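2,3-dihydroxybenzoate-AMP ligase (Bacillus subtilis, PDB 1MDF) belongs to the AMP-binding enzymes of the ANL clan, a family that pairs a large N-terminal part with a smaller C-terminal domain. Local coordinates at residues T378-T383 / G412-L417; F186-G191 / G331-L336; L278-A283 / A308-E313. One frame throughout, in Å; residues are numbered along the deposited sequence.

Overall arrangement
Interaction 2 (186-191 with 331-336) opens first along the chain, and interaction 3 (278-283 with 308-313) is nested inside the loop it closes; interaction 1 (378-383 with 412-417) follows both. Their centres lie about 17 to 20 Å apart. Interactions 2 and 3 share the nine-stranded mixed sheet: interaction 2 sets the turn after strand 325-332 against the end of strand 184-189, and interaction 3 closes a crossover between strands 275-278 and 302-306. Interaction 1 pairs two strands of a separate four-stranded antiparallel sheet, which meets the large one where T383 OG1 packs 3.5 Å from L336 CD2.

Interaction 1 of 3, residues T378-T383 / G412-L417; sequences TGHLLT and GDIVRL
G379 and V415 face each other as a hydrogen-bonded antiparallel pair: G379 N gives its hydrogen to V415 O at 2.8 Å, and V415 N returns one to G379 O at 2.9 Å. Further along, L381 N bonds to D413 O at 3.2 Å; the bond is straight at hydrogen (168°), but the donor is tilted out of the carbonyl plane. Between these bonds H380 and I414 form a non-hydrogen-bonded pair whose side chains run side by side, I414 CG1 lying 4.0 Å from H380 ND1. T378 joins them on that face. With chi1 at -81° its OG1 lies beside its own backbone N and its methyl is trans to that N, which brings CG2 to a tight 3.4 Å from I414 CG2. On the face of V415, L381 meets V415 CG2 with both CB and CD1, CB at 4.1 Å. Beta-branched T378, I414 and V415 suit an extended backbone and give it compact apolar flanks. The polar groups find partners beyond the strand pairing: H380 ND1 and a water, itself weakly bonded to D413 O, are hydrogen-bonded at 3.2 Å, while H380 NE2 reaches D368. These are the central strands of the small antiparallel sheet, and G412 and D413 end the Y-R-T-G-D sequence typical of the family. The chemistry divides the work: backbone amides set the register, the T378-I414 and L381-V415 contacts add to the two faces, and the D413 carboxylate, bonded to T411 of its own strand, is linked by its salt bridge with R428 to strand 423-428.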
loop_
_atom_site.group_PDB
_atom_site.type_symbol
_atom_site.label_atom_id
_atom_site.label_comp_id
_atom_site.label_asym_id
_atom_site.label_seq_id
_atom_site.Cartn_x
_atom_site.Cartn_y
_atom_site.Cartn_z
ATOM N N THR A 378 25.369 1.693 -3.127
ATOM C CA THR A 378 24.127 2.147 -2.527
ATOM C C THR A 378 23.898 3.621 -2.822
ATOM O O THR A 378 24.845 4.381 -2.990
ATOM C CB THR A 378 24.153 1.916 -1.001
ATOM O OG1 THR A 378 23.819 0.548 -0.723
ATOM C CG2 THR A 378 23.183 2.842 -0.287
ATOM N N GLY A 379 22.632 4.016 -2.897
ATOM C CA GLY A 379 22.308 5.404 -3.176
ATOM C C GLY A 379 20.818 5.696 -3.225
ATOM O O GLY A 379 19.991 4.818 -2.988
ATOM N N HIS A 380 20.487 6.944 -3.536
ATOM C CA HIS A 380 19.106 7.400 -3.631
ATOM C C HIS A 380 18.443 6.923 -4.922
ATOM O O HIS A 380 19.006 7.086 -6.007
ATOM C CB HIS A 380 19.078 8.922 -3.574
ATOM C CG HIS A 380 19.734 9.485 -2.354
ATOM N ND1 HIS A 380 19.163 9.411 -1.103
ATOM C CD2 HIS A 380 20.911 10.134 -2.195
ATOM C CE1 HIS A 380 19.958 9.995 -0.224
ATOM N NE2 HIS A 380 21.025 10.442 -0.859
ATOM N N LEU A 381 17.243 6.351 -4.794
ATOM C CA LEU A 381 16.492 5.821 -5.938
ATOM C C LEU A 381 15.575 6.813 -6.635
ATOM O O LEU A 381 14.839 7.562 -5.995
ATOM C CB LEU A 381 15.644 4.621 -5.513
ATOM C CG LEU A 381 14.799 3.976 -6.623
ATOM C CD1 LEU A 381 15.726 3.301 -7.636
ATOM C CD2 LEU A 381 13.827 2.963 -6.033
ATOM N N LEU A 382 15.643 6.816 -7.959
ATOM C CA LEU A 382 14.797 7.665 -8.787
ATOM C C LEU A 382 14.277 6.740 -9.877
ATOM O O LEU A 382 15.006 5.883 -10.360
ATOM C CB LEU A 382 15.583 8.834 -9.407
ATOM C CG LEU A 382 16.169 9.895 -8.469
ATOM C CD1 LEU A 382 17.412 9.347 -7.818
ATOM C CD2 LEU A 382 16.530 11.138 -9.235
ATOM N N THR A 383 13.016 6.898 -10.254
ATOM C CA THR A 383 12.433 6.045 -11.276
ATOM C C THR A 383 11.556 6.857 -12.208
ATOM O O THR A 383 11.128 7.957 -11.865
ATOM C CB THR A 383 11.581 4.947 -10.634
ATOM O OG1 THR A 383 11.086 4.060 -11.643
ATOM C CG2 THR A 383 10.415 5.566 -9.891
ATOM N N GLY A 412 12.631 8.350 -2.498
ATOM C CA GLY A 412 12.933 8.549 -1.094
ATOM C C GLY A 412 13.485 7.311 -0.406
ATOM O O GLY A 412 13.638 7.287 0.813
ATOM N N ASP A 413 13.765 6.272 -1.183
ATOM C CA ASP A 413 14.332 5.051 -0.633
ATOM C C ASP A 413 15.821 5.067 -0.947
ATOM O O ASP A 413 16.271 5.800 -1.827
ATOM C CB ASP A 413 13.720 3.805 -1.271
ATOM C CG ASP A 413 12.211 3.772 -1.169
ATOM O OD1 ASP A 413 11.544 4.102 -2.169
ATOM O OD2 ASP A 413 11.690 3.418 -0.092
ATOM N N ILE A 414 16.577 4.271 -0.207
ATOM C CA ILE A 414 18.007 4.141 -0.416
ATOM C C ILE A 414 18.170 2.686 -0.798
ATOM O O ILE A 414 17.779 1.791 -0.049
ATOM C CB ILE A 414 18.791 4.468 0.868
ATOM C CG1 ILE A 414 18.868 5.991 1.022
ATOM C CG2 ILE A 414 20.176 3.843 0.829
ATOM C CD1 ILE A 414 19.359 6.442 2.356
ATOM N N VAL A 415 18.721 2.450 -1.979
ATOM C CA VAL A 415 18.884 1.096 -2.467
ATOM C C VAL A 415 20.176 0.929 -3.244
ATOM O O VAL A 415 20.952 1.873 -3.419
ATOM C CB VAL A 415 17.715 0.709 -3.415
ATOM C CG1 VAL A 415 16.388 1.196 -2.844
ATOM C CG2 VAL A 415 17.941 1.311 -4.800
ATOM N N ARG A 416 20.385 -0.298 -3.707
ATOM C CA ARG A 416 21.539 -0.655 -4.505
ATOM C C ARG A 416 20.981 -1.626 -5.525
ATOM O O ARG A 416 20.284 -2.580 -5.168
ATOM C CB ARG A 416 22.624 -1.346 -3.664
ATOM C CG ARG A 416 22.356 -2.812 -3.308
ATOM C CD ARG A 416 23.648 -3.514 -2.924
ATOM N NE ARG A 416 23.569 -4.978 -2.987
ATOM C CZ ARG A 416 23.061 -5.750 -2.031
ATOM N NH1 ARG A 416 22.576 -5.201 -0.926
ATOM N NH2 ARG A 416 23.056 -7.070 -2.170
ATOM N N LEU A 417 21.256 -1.373 -6.796
ATOM C CA LEU A 417 20.765 -2.259 -7.826
ATOM C C LEU A 417 21.655 -3.473 -7.841
ATOM O O LEU A 417 22.860 -3.375 -7.621
ATOM C CB LEU A 417 20.790 -1.572 -9.191
ATOM C CG LEU A 417 19.802 -0.414 -9.324
ATOM C CD1 LEU A 417 19.950 0.238 -10.681
ATOM C CD2 LEU A 417 18.385 -0.931 -9.131
HETATM O O HOH W 1 16.046 9.079 -1.444
#

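Interaction 2 of 3, residues F186-G191 / G331-L336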
loop_
_atom_site.group_PDB
_atom_site.type_symbol
_atom_site.label_atom_id
_atom_site.label_comp_id
_atom_site.label_asym_id
_atom_site.label_seq_id
_atom_site.Cartn_x
_atom_site.Cartn_y
_atom_site.Cartn_z
ATOM N N PHE A 186 -8.515 8.628 -10.197
ATOM C CA PHE A 186 -8.632 8.771 -8.746
ATOM C C PHE A 186 -7.366 9.340 -8.117
ATOM O O PHE A 186 -6.335 9.476 -8.778
ATOM C CB PHE A 186 -8.948 7.418 -8.109
ATOM C CG PHE A 186 -7.863 6.402 -8.282
ATOM C CD1 PHE A 186 -6.659 6.526 -7.590
ATOM C CD2 PHE A 186 -8.031 5.330 -9.154
ATOM C CE1 PHE A 186 -5.634 5.595 -7.764
ATOM C CE2 PHE A 186 -7.014 4.394 -9.336
ATOM C CZ PHE A 186 -5.813 4.526 -8.642
ATOM N N LEU A 187 -7.452 9.659 -6.832
ATOM C CA LEU A 187 -6.319 10.215 -6.105
ATOM C C LEU A 187 -5.894 9.271 -4.994
ATOM O O LEU A 187 -6.706 8.861 -4.170
ATOM C CB LEU A 187 -6.675 11.583 -5.504
ATOM C CG LEU A 187 -7.086 12.674 -6.492
ATOM C CD1 LEU A 187 -7.439 13.943 -5.744
ATOM C CD2 LEU A 187 -5.955 12.918 -7.472
ATOM N N GLN A 188 -4.613 8.925 -4.991
ATOM C CA GLN A 188 -4.061 8.039 -3.983
ATOM C C GLN A 188 -3.365 8.857 -2.916
ATOM O O GLN A 188 -3.279 10.073 -3.023
ATOM C CB GLN A 188 -3.073 7.063 -4.621
ATOM C CG GLN A 188 -3.636 5.672 -4.786
ATOM C CD GLN A 188 -3.896 5.014 -3.457
ATOM O OE1 GLN A 188 -4.542 3.972 -3.384
ATOM N NE2 GLN A 188 -3.389 5.618 -2.392
ATOM N N LEU A 189 -2.866 8.196 -1.883
ATOM C CA LEU A 189 -2.174 8.905 -0.824
ATOM C C LEU A 189 -0.752 8.380 -0.755
ATOM O O LEU A 189 -0.535 7.174 -0.694
ATOM C CB LEU A 189 -2.885 8.683 0.516
ATOM C CG LEU A 189 -4.418 8.630 0.530
ATOM C CD1 LEU A 189 -4.893 8.639 1.970
ATOM C CD2 LEU A 189 -5.014 9.811 -0.209
ATOM N N SER A 190 0.219 9.283 -0.794
ATOM C CA SER A 190 1.615 8.874 -0.710
ATOM C C SER A 190 1.801 8.157 0.623
ATOM O O SER A 190 0.926 8.222 1.490
ATOM C CB SER A 190 2.530 10.094 -0.790
ATOM O OG SER A 190 2.109 11.097 0.124
ATOM N N GLY A 191 2.929 7.475 0.791
ATOM C CA GLY A 191 3.160 6.751 2.031
ATOM C C GLY A 191 4.440 7.085 2.780
ATOM O O GLY A 191 5.067 6.191 3.357
ATOM N N GLY A 331 6.822 -1.720 -3.908
ATOM C CA GLY A 331 6.176 -0.749 -4.757
ATOM C C GLY A 331 5.953 0.544 -4.015
ATOM O O GLY A 331 6.337 0.671 -2.851
ATOM N N MET A 332 5.334 1.499 -4.699
ATOM C CA MET A 332 5.026 2.804 -4.135
ATOM C C MET A 332 3.746 3.266 -4.808
ATOM O O MET A 332 3.474 2.877 -5.936
ATOM C CB MET A 332 6.178 3.782 -4.404
ATOM C CG MET A 332 6.701 3.786 -5.837
ATOM S SD MET A 332 8.424 4.370 -5.937
ATOM C CE MET A 332 9.283 2.857 -5.437
ATOM N N ALA A 333 2.954 4.079 -4.117
ATOM C CA ALA A 333 1.696 4.557 -4.678
ATOM C C ALA A 333 1.929 5.623 -5.748
ATOM O O ALA A 333 1.003 6.016 -6.460
ATOM C CB ALA A 333 0.810 5.108 -3.569
ATOM N N GLU A 334 3.169 6.089 -5.860
ATOM C CA GLU A 334 3.508 7.101 -6.858
ATOM C C GLU A 334 3.745 6.436 -8.203
ATOM O O GLU A 334 3.789 7.106 -9.230
ATOM C CB GLU A 334 4.771 7.877 -6.452
ATOM C CG GLU A 334 4.567 8.950 -5.390
ATOM C CD GLU A 334 4.589 8.402 -3.980
ATOM O OE1 GLU A 334 4.831 7.193 -3.806
ATOM O OE2 GLU A 334 4.372 9.188 -3.040
ATOM N N GLY A 335 3.905 5.116 -8.194
ATOM C CA GLY A 335 4.137 4.400 -9.434
ATOM C C GLY A 335 4.871 3.072 -9.323
ATOM O O GLY A 335 4.298 2.076 -8.890
ATOM N N LEU A 336 6.141 3.070 -9.717
ATOM C CA LEU A 336 6.988 1.879 -9.708
ATOM C C LEU A 336 6.689 0.777 -8.690
ATOM O O LEU A 336 6.567 1.039 -7.495
ATOM C CB LEU A 336 8.459 2.289 -9.562
ATOM C CG LEU A 336 9.448 1.126 -9.378
ATOM C CD1 LEU A 336 9.427 0.209 -10.600
ATOM C CD2 LEU A 336 10.842 1.682 -9.151
#
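A333 meets L189 and E334 meets S190 in this buried contact, which has no hydrogen bond across it. The van der Waals part is small: A333 CB lies 3.8 Å from L189 O, and a methyl suits a position where the turn comes up close to the end of strand 186-189. E334 bends at chi2 (84°), which brings OE2 to 3.0 Å from S190 CB, a close and somewhat doubtful approach of oxygen to carbon. The polar ends look to other partners: E334 OE2 is bonded to the hydroxyl of Y392, and S190 OG to K198 N across the base of its loop. Backbone bonding shapes the other side. M332 to G335 is a type I turn closed by G335 N to M332 O at 3.2 Å, and G335 has a positive phi (155°) that would press a CB against the preceding carbonyl, hence the glycine. Judged by sequence, S190 and G191 open the family's glycine- and serine-rich, P-loop-like signature loop that runs to K198, and G331-M332-A333-E334 probably corresponds to its G-x-(T/A)-E motif. Two sequence motifs of the ANL fold, 140 residues apart, here lie side by side.

Interaction 3 of 3, residues L278-A283 / A308-E313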
loop_
_atom_site.group_PDB
_atom_site.type_symbol
_atom_site.label_atom_id
_atom_site.label_comp_id
_atom_site.label_asym_id
_atom_site.label_seq_id
_atom_site.Cartn_x
_atom_site.Cartn_y
_atom_site.Cartn_z
ATOM N N LEU A 278 0.873 -9.429 2.672
ATOM C CA LEU A 278 1.146 -8.969 4.026
ATOM C C LEU A 278 2.306 -7.981 4.005
ATOM O O LEU A 278 2.959 -7.796 2.983
ATOM C CB LEU A 278 1.552 -10.153 4.919
ATOM C CG LEU A 278 0.894 -11.535 4.793
ATOM C CD1 LEU A 278 1.653 -12.526 5.670
ATOM C CD2 LEU A 278 -0.573 -11.476 5.197
ATOM N N VAL A 279 2.533 -7.340 5.146
ATOM C CA VAL A 279 3.644 -6.418 5.323
ATOM C C VAL A 279 4.472 -7.093 6.404
ATOM O O VAL A 279 3.959 -7.932 7.139
ATOM C CB VAL A 279 3.192 -5.022 5.817
ATOM C CG1 VAL A 279 2.261 -4.385 4.790
ATOM C CG2 VAL A 279 2.541 -5.128 7.189
ATOM N N PRO A 280 5.753 -6.729 6.523
ATOM C CA PRO A 280 6.673 -7.299 7.513
ATOM C C PRO A 280 6.116 -7.594 8.910
ATOM O O PRO A 280 6.038 -8.755 9.307
ATOM C CB PRO A 280 7.822 -6.291 7.527
ATOM C CG PRO A 280 7.883 -5.873 6.092
ATOM C CD PRO A 280 6.413 -5.660 5.751
ATOM N N PRO A 281 5.712 -6.557 9.668
ATOM C CA PRO A 281 5.180 -6.811 11.008
ATOM C C PRO A 281 4.121 -7.903 11.045
ATOM O O PRO A 281 4.156 -8.771 11.922
ATOM C CB PRO A 281 4.609 -5.462 11.420
ATOM C CG PRO A 281 5.447 -4.496 10.674
ATOM C CD PRO A 281 5.557 -5.138 9.313
ATOM N N LEU A 282 3.186 -7.859 10.095
ATOM C CA LEU A 282 2.091 -8.834 10.029
ATOM C C LEU A 282 2.586 -10.243 9.662
ATOM O O LEU A 282 2.035 -11.242 10.125
ATOM C CB LEU A 282 1.026 -8.344 9.028
ATOM C CG LEU A 282 -0.284 -9.105 8.766
ATOM C CD1 LEU A 282 -1.068 -9.297 10.042
ATOM C CD2 LEU A 282 -1.110 -8.325 7.758
ATOM N N ALA A 283 3.635 -10.318 8.843
ATOM C CA ALA A 283 4.192 -11.604 8.443
ATOM C C ALA A 283 4.709 -12.327 9.672
ATOM O O ALA A 283 4.525 -13.537 9.814
ATOM C CB ALA A 283 5.317 -11.416 7.446
ATOM N N ALA A 308 7.232 -2.574 3.210
ATOM C CA ALA A 308 8.529 -2.263 3.809
ATOM C C ALA A 308 9.340 -3.540 3.604
ATOM O O ALA A 308 8.764 -4.615 3.415
ATOM C CB ALA A 308 8.386 -1.945 5.298
ATOM N N LYS A 309 10.664 -3.422 3.641
ATOM C CA LYS A 309 11.533 -4.565 3.417
ATOM C C LYS A 309 11.298 -5.706 4.395
ATOM O O LYS A 309 11.134 -5.494 5.596
ATOM C CB LYS A 309 12.998 -4.132 3.476
ATOM C CG LYS A 309 13.990 -5.245 3.157
ATOM C CD LYS A 309 15.423 -4.729 3.180
ATOM C CE LYS A 309 16.414 -5.808 2.776
ATOM N NZ LYS A 309 17.825 -5.335 2.881
ATOM N N PHE A 310 11.285 -6.920 3.859
ATOM C CA PHE A 310 11.092 -8.115 4.656
ATOM C C PHE A 310 12.480 -8.761 4.819
ATOM O O PHE A 310 12.939 -9.513 3.952
ATOM C CB PHE A 310 10.110 -9.052 3.936
ATOM C CG PHE A 310 9.616 -10.200 4.781
ATOM C CD1 PHE A 310 9.263 -10.008 6.115
ATOM C CD2 PHE A 310 9.452 -11.462 4.224
ATOM C CE1 PHE A 310 8.752 -11.053 6.876
ATOM C CE2 PHE A 310 8.942 -12.513 4.978
ATOM C CZ PHE A 310 8.592 -12.306 6.304
ATOM N N SER A 311 13.142 -8.427 5.928
ATOM C CA SER A 311 14.481 -8.924 6.273
ATOM C C SER A 311 14.665 -10.414 5.960
ATOM O O SER A 311 13.838 -11.246 6.325
ATOM C CB SER A 311 14.761 -8.666 7.762
ATOM O OG SER A 311 14.516 -7.312 8.106
ATOM N N ALA A 312 15.767 -10.741 5.293
ATOM C CA ALA A 312 16.050 -12.115 4.894
ATOM C C ALA A 312 15.917 -13.146 6.017
ATOM O O ALA A 312 15.451 -14.264 5.774
ATOM C CB ALA A 312 17.439 -12.201 4.265
ATOM N N GLU A 313 16.328 -12.774 7.232
ATOM C CA GLU A 313 16.262 -13.668 8.383
ATOM C C GLU A 313 14.859 -14.214 8.604
ATOM O O GLU A 313 14.694 -15.319 9.117
ATOM C CB GLU A 313 16.740 -12.942 9.640
ATOM C CG GLU A 313 16.618 -13.730 10.931
ATOM C CD GLU A 313 17.215 -15.112 10.817
ATOM O OE1 GLU A 313 18.343 -15.228 10.279
ATOM O OE2 GLU A 313 16.551 -16.075 11.270
#
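F310 holds its CG trans to its backbone N (chi1 -169°), and this carries the phenyl ring over to the first turn of helix 280-291, where it meets A283 and P280. The ring comes to them obliquely: CE1 lies 3.5 Å from A283 CB, with CZ almost as near, and CD1 is 4.2 Å from P280 CB. Alanine suits the spot because a lone methyl lets the aromatic ring come right up to the helix. P280 meets the other end of the segment. Its CG lies 3.1 Å from A308 O and 3.3 Å from K309 O, close approaches of ring carbon to carbonyl oxygen, while A308 CB stands 4.0 Å from the same CG. A proline fits the first residue of a helix, where no backbone N-H is needed; V279 O, at the N-cap, accepts from A283 N at 2.9 Å. Strand 275-278, helix 280-291 and strand 302-306 make a beta-alpha-beta crossover between parallel neighbours in the large sheet; P280 and F310 both rest on V305, F310 also on M284 and M287 of the helix, while K309, turned away from this packing, bonds through NZ to V425 O of strand 423-428 and pairs with E443 of helix 442-449.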